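Local structure of L-asparagine oxygenase (Streptomyces coelicolor, 2OG5) at residues Ala52-Pro63 with Arg124-Met135. The protein hydroxylates free L-asparagine at C3, using iron(II), 2-oxoglutarate and oxygen, to supply (2S,3S)-3-hydroxyasparagine for the calcium-dependent lipopeptide antibiotic. Sequence-based numbering, arbitrary orientation.
Sequences AWKLATQATGRP and REASLGAAVLLM. With ACY (acetic acid), chain C.
The carbonyl O of Arg124 lies over one face of the Arg62 guanidinium and 3.3 Å from Pro63 CD, while the Arg124 side chain turns away to grip an acetic acid molecule, probably from the crystallisation liquor, with NE and NH2. Glu125, its chain bent at CB-CG (chi2 -63°), folds back to Arg62 in a salt bridge. Arg62 NH1 stands 3.0 Å from Glu125 OE2; OE2 lies near the guanidinium plane, whereas NH1 comes from above the carboxylate plane, and the bond is bent (142°). Ala126 CB rests against Ala56 O, in the last turn of helix 42-58. Ser127 N-caps the next helix, OG accepting from Ala130 N. Leu128 sets CD1 squarely over the five-membered ring of Trp53, a CH-pi contact 3.4 Å from the centroid, with CD2 beside NE1 and CE2. Ala130 CB packs on Pro63 CG, and Ala131 CB on Leu55 CD2. Leu134 CD1 touches Pro63 CB; Met135 CG meets Leu55 CD2 at 3.6 Å. The Ala52 methyl is a single knob among Leu128, Ala131, Val132 and Met135. Small alanines are consistent with the close crossing of segments 52-58 and 128-135 (axes 8.5 Å apart, 114°), outside helix 128-140, which lies against the mixed sheet of the jelly-roll fold.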
ATOM      1  N   ALA A  52      17.173  -9.970  -7.832  1.00 22.38           N
ATOM      2  CA  ALA A  52      16.004 -10.569  -7.197  1.00 23.05           C
ATOM      3  C   ALA A  52      16.099 -12.090  -7.157  1.00 23.40           C
ATOM      4  O   ALA A  52      15.795 -12.704  -6.135  1.00 22.34           O
ATOM      5  CB  ALA A  52      14.735 -10.132  -7.908  1.00 22.63           C
ATOM      6  N   TRP A  53      16.535 -12.701  -8.257  1.00 24.25           N
ATOM      7  CA  TRP A  53      16.681 -14.159  -8.289  1.00 25.43           C
ATOM      8  C   TRP A  53      17.751 -14.650  -7.320  1.00 25.15           C
ATOM      9  O   TRP A  53      17.567 -15.667  -6.657  1.00 25.06           O
ATOM     10  CB  TRP A  53      16.972 -14.661  -9.709  1.00 27.56           C
ATOM     11  CG  TRP A  53      15.732 -14.902 -10.493  1.00 29.92           C
ATOM     12  CD1 TRP A  53      15.301 -14.205 -11.585  1.00 31.52           C
ATOM     13  CD2 TRP A  53      14.742 -15.910 -10.245  1.00 31.86           C
ATOM     14  NE1 TRP A  53      14.106 -14.721 -12.036  1.00 31.75           N
ATOM     15  CE2 TRP A  53      13.738 -15.763 -11.226  1.00 32.16           C
ATOM     16  CE3 TRP A  53      14.602 -16.917  -9.280  1.00 31.97           C
ATOM     17  CZ2 TRP A  53      12.610 -16.591 -11.278  1.00 31.93           C
ATOM     18  CZ3 TRP A  53      13.479 -17.738  -9.329  1.00 31.73           C
ATOM     19  CH2 TRP A  53      12.498 -17.570 -10.324  1.00 31.49           C
ATOM     20  N   LYS A  54      18.870 -13.933  -7.249  1.00 25.22           N
ATOM     21  CA  LYS A  54      19.941 -14.279  -6.317  1.00 25.18           C
ATOM     22  C   LYS A  54      19.448 -14.219  -4.869  1.00 24.60           C
ATOM     23  O   LYS A  54      19.718 -15.113  -4.073  1.00 24.18           O
ATOM     24  CB  LYS A  54      21.142 -13.356  -6.519  1.00 25.76           C
ATOM     25  CG  LYS A  54      22.365 -13.697  -5.674  1.00 26.67           C
ATOM     26  CD  LYS A  54      23.538 -12.800  -6.042  1.00 27.38           C
ATOM     27  CE  LYS A  54      24.678 -12.886  -5.023  1.00 29.60           C
ATOM     28  NZ  LYS A  54      25.417 -11.582  -4.891  1.00 31.69           N
ATOM     29  N   LEU A  55      18.726 -13.156  -4.528  1.00 23.72           N
ATOM     30  CA  LEU A  55      18.147 -13.040  -3.191  1.00 23.60           C
ATOM     31  C   LEU A  55      17.155 -14.169  -2.913  1.00 23.48           C
ATOM     32  O   LEU A  55      17.237 -14.840  -1.883  1.00 23.81           O
ATOM     33  CB  LEU A  55      17.446 -11.689  -3.039  1.00 23.14           C
ATOM     34  CG  LEU A  55      16.752 -11.394  -1.709  1.00 23.53           C
ATOM     35  CD1 LEU A  55      17.710 -11.426  -0.535  1.00 22.52           C
ATOM     36  CD2 LEU A  55      16.083 -10.040  -1.826  1.00 21.98           C
ATOM     37  N   ALA A  56      16.232 -14.386  -3.846  1.00 23.69           N
ATOM     38  CA  ALA A  56      15.173 -15.380  -3.678  1.00 23.98           C
ATOM     39  C   ALA A  56      15.706 -16.809  -3.528  1.00 24.40           C
ATOM     40  O   ALA A  56      15.132 -17.611  -2.780  1.00 25.04           O
ATOM     41  CB  ALA A  56      14.206 -15.309  -4.847  1.00 23.86           C
ATOM     42  N   THR A  57      16.794 -17.124  -4.227  1.00 24.49           N
ATOM     43  CA  THR A  57      17.303 -18.505  -4.265  1.00 25.08           C
ATOM     44  C   THR A  57      18.474 -18.772  -3.323  1.00 25.44           C
ATOM     45  O   THR A  57      18.661 -19.916  -2.906  1.00 26.38           O
ATOM     46  CB  THR A  57      17.726 -18.920  -5.690  1.00 25.07           C
ATOM     47  OG1 THR A  57      18.782 -18.069  -6.147  1.00 26.54           O
ATOM     48  CG2 THR A  57      16.541 -18.855  -6.646  1.00 25.38           C
ATOM     49  N   GLN A  58      19.260 -17.743  -2.992  1.00 25.70           N
ATOM     50  CA  GLN A  58      20.494 -17.941  -2.218  1.00 26.16           C
ATOM     51  C   GLN A  58      20.438 -17.468  -0.772  1.00 25.82           C
ATOM     52  O   GLN A  58      21.161 -17.994   0.067  1.00 26.26           O
ATOM     53  CB  GLN A  58      21.696 -17.284  -2.910  1.00 26.47           C
ATOM     54  CG  GLN A  58      21.892 -17.693  -4.366  1.00 28.20           C
ATOM     55  CD  GLN A  58      23.255 -17.281  -4.919  1.00 28.76           C
ATOM     56  OE1 GLN A  58      23.975 -16.480  -4.317  1.00 33.97           O
ATOM     57  NE2 GLN A  58      23.609 -17.827  -6.076  1.00 33.21           N
ATOM     58  N   ALA A  59      19.607 -16.478  -0.461  1.00 25.17           N
ATOM     59  CA  ALA A  59      19.577 -15.955   0.903  1.00 25.06           C
ATOM     60  C   ALA A  59      19.066 -17.002   1.892  1.00 24.70           C
ATOM     61  O   ALA A  59      18.133 -17.741   1.597  1.00 24.03           O
ATOM     62  CB  ALA A  59      18.731 -14.693   0.974  1.00 24.94           C
ATOM     63  N   THR A  60      19.696 -17.070   3.061  1.00 25.03           N
ATOM     64  CA  THR A  60      19.273 -18.002   4.102  1.00 25.07           C
ATOM     65  C   THR A  60      18.007 -17.486   4.782  1.00 24.48           C
ATOM     66  O   THR A  60      17.775 -16.276   4.855  1.00 24.14           O
ATOM     67  CB  THR A  60      20.382 -18.250   5.145  1.00 25.49           C
ATOM     68  OG1 THR A  60      20.713 -17.025   5.807  1.00 28.83           O
ATOM     69  CG2 THR A  60      21.616 -18.815   4.474  1.00 26.61           C
ATOM     70  N   GLY A  61      17.189 -18.410   5.267  1.00 23.96           N
ATOM     71  CA  GLY A  61      15.944 -18.071   5.942  1.00 23.51           C
ATOM     72  C   GLY A  61      14.825 -17.805   4.963  1.00 23.19           C
ATOM     73  O   GLY A  61      14.880 -18.210   3.799  1.00 23.19           O
ATOM     74  N   ARG A  62      13.806 -17.094   5.434  1.00 22.24           N
ATOM     75  CA  ARG A  62      12.622 -16.809   4.641  1.00 22.12           C
ATOM     76  C   ARG A  62      12.211 -15.372   4.906  1.00 21.19           C
ATOM     77  O   ARG A  62      12.636 -14.797   5.903  1.00 20.88           O
ATOM     78  CB  ARG A  62      11.498 -17.749   5.036  1.00 22.17           C
ATOM     79  CG  ARG A  62      11.819 -19.213   4.794  1.00 23.26           C
ATOM     80  CD  ARG A  62      10.583 -20.044   4.965  1.00 24.79           C
ATOM     81  NE  ARG A  62      10.057 -19.903   6.317  1.00 26.48           N
ATOM     82  CZ  ARG A  62       8.822 -20.222   6.689  1.00 28.83           C
ATOM     83  NH1 ARG A  62       7.959 -20.729   5.820  1.00 29.54           N
ATOM     84  NH2 ARG A  62       8.452 -20.031   7.948  1.00 30.94           N
ATOM     85  N   PRO A  63      11.395 -14.784   4.012  1.00 20.59           N
ATOM     86  CA  PRO A  63      11.089 -13.353   4.063  1.00 20.43           C
ATOM     87  C   PRO A  63      10.752 -12.711   5.410  1.00 20.18           C
ATOM     88  O   PRO A  63      11.129 -11.561   5.623  1.00 20.30           O
ATOM     89  CB  PRO A  63       9.907 -13.232   3.103  1.00 20.49           C
ATOM     90  CG  PRO A  63      10.216 -14.226   2.061  1.00 20.94           C
ATOM     91  CD  PRO A  63      10.778 -15.398   2.820  1.00 20.97           C
ATOM     92  N   ARG A 124       5.048 -16.594   2.746  1.00 21.24           N
ATOM     93  CA  ARG A 124       5.989 -16.997   3.787  1.00 21.42           C
ATOM     94  C   ARG A 124       7.283 -17.537   3.194  1.00 21.52           C
ATOM     95  O   ARG A 124       8.330 -17.452   3.820  1.00 21.07           O
ATOM     96  CB  ARG A 124       5.381 -18.077   4.698  1.00 21.51           C
ATOM     97  CG  ARG A 124       4.151 -17.645   5.489  1.00 22.47           C
ATOM     98  CD  ARG A 124       4.502 -16.632   6.555  1.00 22.29           C
ATOM     99  NE  ARG A 124       3.349 -16.252   7.370  1.00 21.50           N
ATOM    100  CZ  ARG A 124       3.340 -15.226   8.218  1.00 22.08           C
ATOM    101  NH1 ARG A 124       4.423 -14.480   8.384  1.00 21.34           N
ATOM    102  NH2 ARG A 124       2.248 -14.943   8.915  1.00 22.89           N
ATOM    103  N   GLU A 125       7.210 -18.144   2.011  1.00 21.86           N
ATOM    104  CA  GLU A 125       8.406 -18.692   1.365  1.00 22.41           C
ATOM    105  C   GLU A 125       9.125 -17.637   0.541  1.00 22.30           C
ATOM    106  O   GLU A 125       8.510 -16.691   0.060  1.00 22.29           O
ATOM    107  CB  GLU A 125       8.032 -19.870   0.460  1.00 23.11           C
ATOM    108  CG  GLU A 125       7.438 -21.047   1.208  1.00 25.94           C
ATOM    109  CD  GLU A 125       8.400 -21.667   2.203  1.00 29.81           C
ATOM    110  OE1 GLU A 125       9.628 -21.668   1.951  1.00 32.87           O
ATOM    111  OE2 GLU A 125       7.927 -22.177   3.244  1.00 33.14           O
ATOM    112  N   ALA A 126      10.437 -17.816   0.387  1.00 22.31           N
ATOM    113  CA  ALA A 126      11.230 -16.962  -0.486  1.00 21.91           C
ATOM    114  C   ALA A 126      10.676 -17.029  -1.901  1.00 22.15           C
ATOM    115  O   ALA A 126      10.259 -18.099  -2.371  1.00 22.53           O
ATOM    116  CB  ALA A 126      12.707 -17.386  -0.470  1.00 22.04           C
ATOM    117  N   SER A 127      10.645 -15.884  -2.570  1.00 21.67           N
ATOM    118  CA  SER A 127      10.128 -15.801  -3.924  1.00 21.61           C
ATOM    119  C   SER A 127      10.604 -14.517  -4.574  1.00 21.80           C
ATOM    120  O   SER A 127      11.083 -13.608  -3.890  1.00 21.06           O
ATOM    121  CB  SER A 127       8.596 -15.850  -3.927  1.00 21.36           C
ATOM    122  OG  SER A 127       8.044 -14.623  -3.470  1.00 21.52           O
ATOM    123  N   LEU A 128      10.447 -14.432  -5.890  1.00 22.03           N
ATOM    124  CA  LEU A 128      10.812 -13.234  -6.638  1.00 22.18           C
ATOM    125  C   LEU A 128       9.982 -12.015  -6.200  1.00 21.62           C
ATOM    126  O   LEU A 128      10.512 -10.905  -6.047  1.00 20.84           O
ATOM    127  CB  LEU A 128      10.653 -13.490  -8.138  1.00 22.78           C
ATOM    128  CG  LEU A 128      11.641 -12.831  -9.081  1.00 23.68           C
ATOM    129  CD1 LEU A 128      13.070 -13.266  -8.772  1.00 24.80           C
ATOM    130  CD2 LEU A 128      11.272 -13.189 -10.520  1.00 24.98           C
ATOM    131  N   GLY A 129       8.685 -12.220  -5.983  1.00 21.53           N
ATOM    132  CA  GLY A 129       7.817 -11.134  -5.529  1.00 20.88           C
ATOM    133  C   GLY A 129       8.200 -10.603  -4.162  1.00 20.01           C
ATOM    134  O   GLY A 129       8.247  -9.385  -3.948  1.00 19.87           O
ATOM    135  N   ALA A 130       8.481 -11.511  -3.230  1.00 19.46           N
ATOM    136  CA  ALA A 130       8.969 -11.102  -1.910  1.00 19.21           C
ATOM    137  C   ALA A 130      10.290 -10.348  -2.018  1.00 18.79           C
ATOM    138  O   ALA A 130      10.518  -9.374  -1.300  1.00 18.10           O
ATOM    139  CB  ALA A 130       9.121 -12.305  -0.985  1.00 19.15           C
ATOM    140  N   ALA A 131      11.172 -10.804  -2.901  1.00 18.74           N
ATOM    141  CA  ALA A 131      12.471 -10.169  -3.093  1.00 18.91           C
ATOM    142  C   ALA A 131      12.296  -8.732  -3.562  1.00 18.89           C
ATOM    143  O   ALA A 131      12.846  -7.803  -2.985  1.00 18.97           O
ATOM    144  CB  ALA A 131      13.330 -10.972  -4.100  1.00 18.79           C
ATOM    145  N   VAL A 132      11.517  -8.539  -4.616  1.00 18.84           N
ATOM    146  CA  VAL A 132      11.274  -7.194  -5.130  1.00 18.68           C
ATOM    147  C   VAL A 132      10.669  -6.263  -4.059  1.00 18.79           C
ATOM    148  O   VAL A 132      11.132  -5.135  -3.856  1.00 19.17           O
ATOM    149  CB  VAL A 132      10.366  -7.241  -6.369  1.00 18.96           C
ATOM    150  CG1 VAL A 132       9.897  -5.848  -6.759  1.00 19.92           C
ATOM    151  CG2 VAL A 132      11.099  -7.924  -7.525  1.00 18.91           C
ATOM    152  N   LEU A 133       9.629  -6.735  -3.377  1.00 18.47           N
ATOM    153  CA  LEU A 133       8.953  -5.898  -2.398  1.00 18.19           C
ATOM    154  C   LEU A 133       9.839  -5.562  -1.209  1.00 17.44           C
ATOM    155  O   LEU A 133       9.859  -4.416  -0.768  1.00 18.21           O
ATOM    156  CB  LEU A 133       7.658  -6.558  -1.920  1.00 18.40           C
ATOM    157  CG  LEU A 133       6.493  -6.454  -2.906  1.00 18.02           C
ATOM    158  CD1 LEU A 133       5.422  -7.486  -2.546  1.00 17.78           C
ATOM    159  CD2 LEU A 133       5.884  -5.042  -2.935  1.00 18.10           C
ATOM    160  N   LEU A 134      10.552  -6.544  -0.660  1.00 17.53           N
ATOM    161  CA  LEU A 134      11.302  -6.274   0.562  1.00 18.04           C
ATOM    162  C   LEU A 134      12.564  -5.453   0.263  1.00 17.88           C
ATOM    163  O   LEU A 134      12.985  -4.625   1.082  1.00 17.86           O
ATOM    164  CB  LEU A 134      11.592  -7.559   1.349  1.00 17.51           C
ATOM    165  CG  LEU A 134      10.339  -8.240   1.935  1.00 18.81           C
ATOM    166  CD1 LEU A 134      10.692  -9.449   2.801  1.00 19.55           C
ATOM    167  CD2 LEU A 134       9.482  -7.271   2.737  1.00 20.17           C
ATOM    168  N   MET A 135      13.164  -5.641  -0.911  1.00 17.95           N
ATOM    169  CA  MET A 135      14.288  -4.775  -1.317  1.00 18.07           C
ATOM    170  C   MET A 135      13.814  -3.327  -1.409  1.00 18.16           C
ATOM    171  O   MET A 135      14.428  -2.427  -0.830  1.00 18.26           O
ATOM    172  CB  MET A 135      14.901  -5.221  -2.651  1.00 18.54           C
ATOM    173  CG  MET A 135      15.717  -6.490  -2.552  1.00 18.15           C
ATOM    174  SD  MET A 135      16.616  -6.917  -4.069  1.00 19.35           S
ATOM    175  CE  MET A 135      15.264  -7.324  -5.183  1.00 19.93           C
TER
HETATM  176  C   ACY C 402      -0.086 -17.417   7.452  1.00 27.52           C
HETATM  177  O   ACY C 402      -0.202 -16.541   8.326  1.00 27.22           O
HETATM  178  OXT ACY C 402       0.999 -17.887   7.047  1.00 27.49           O
HETATM  179  CH3 ACY C 402      -1.353 -17.930   6.842  1.00 27.14           C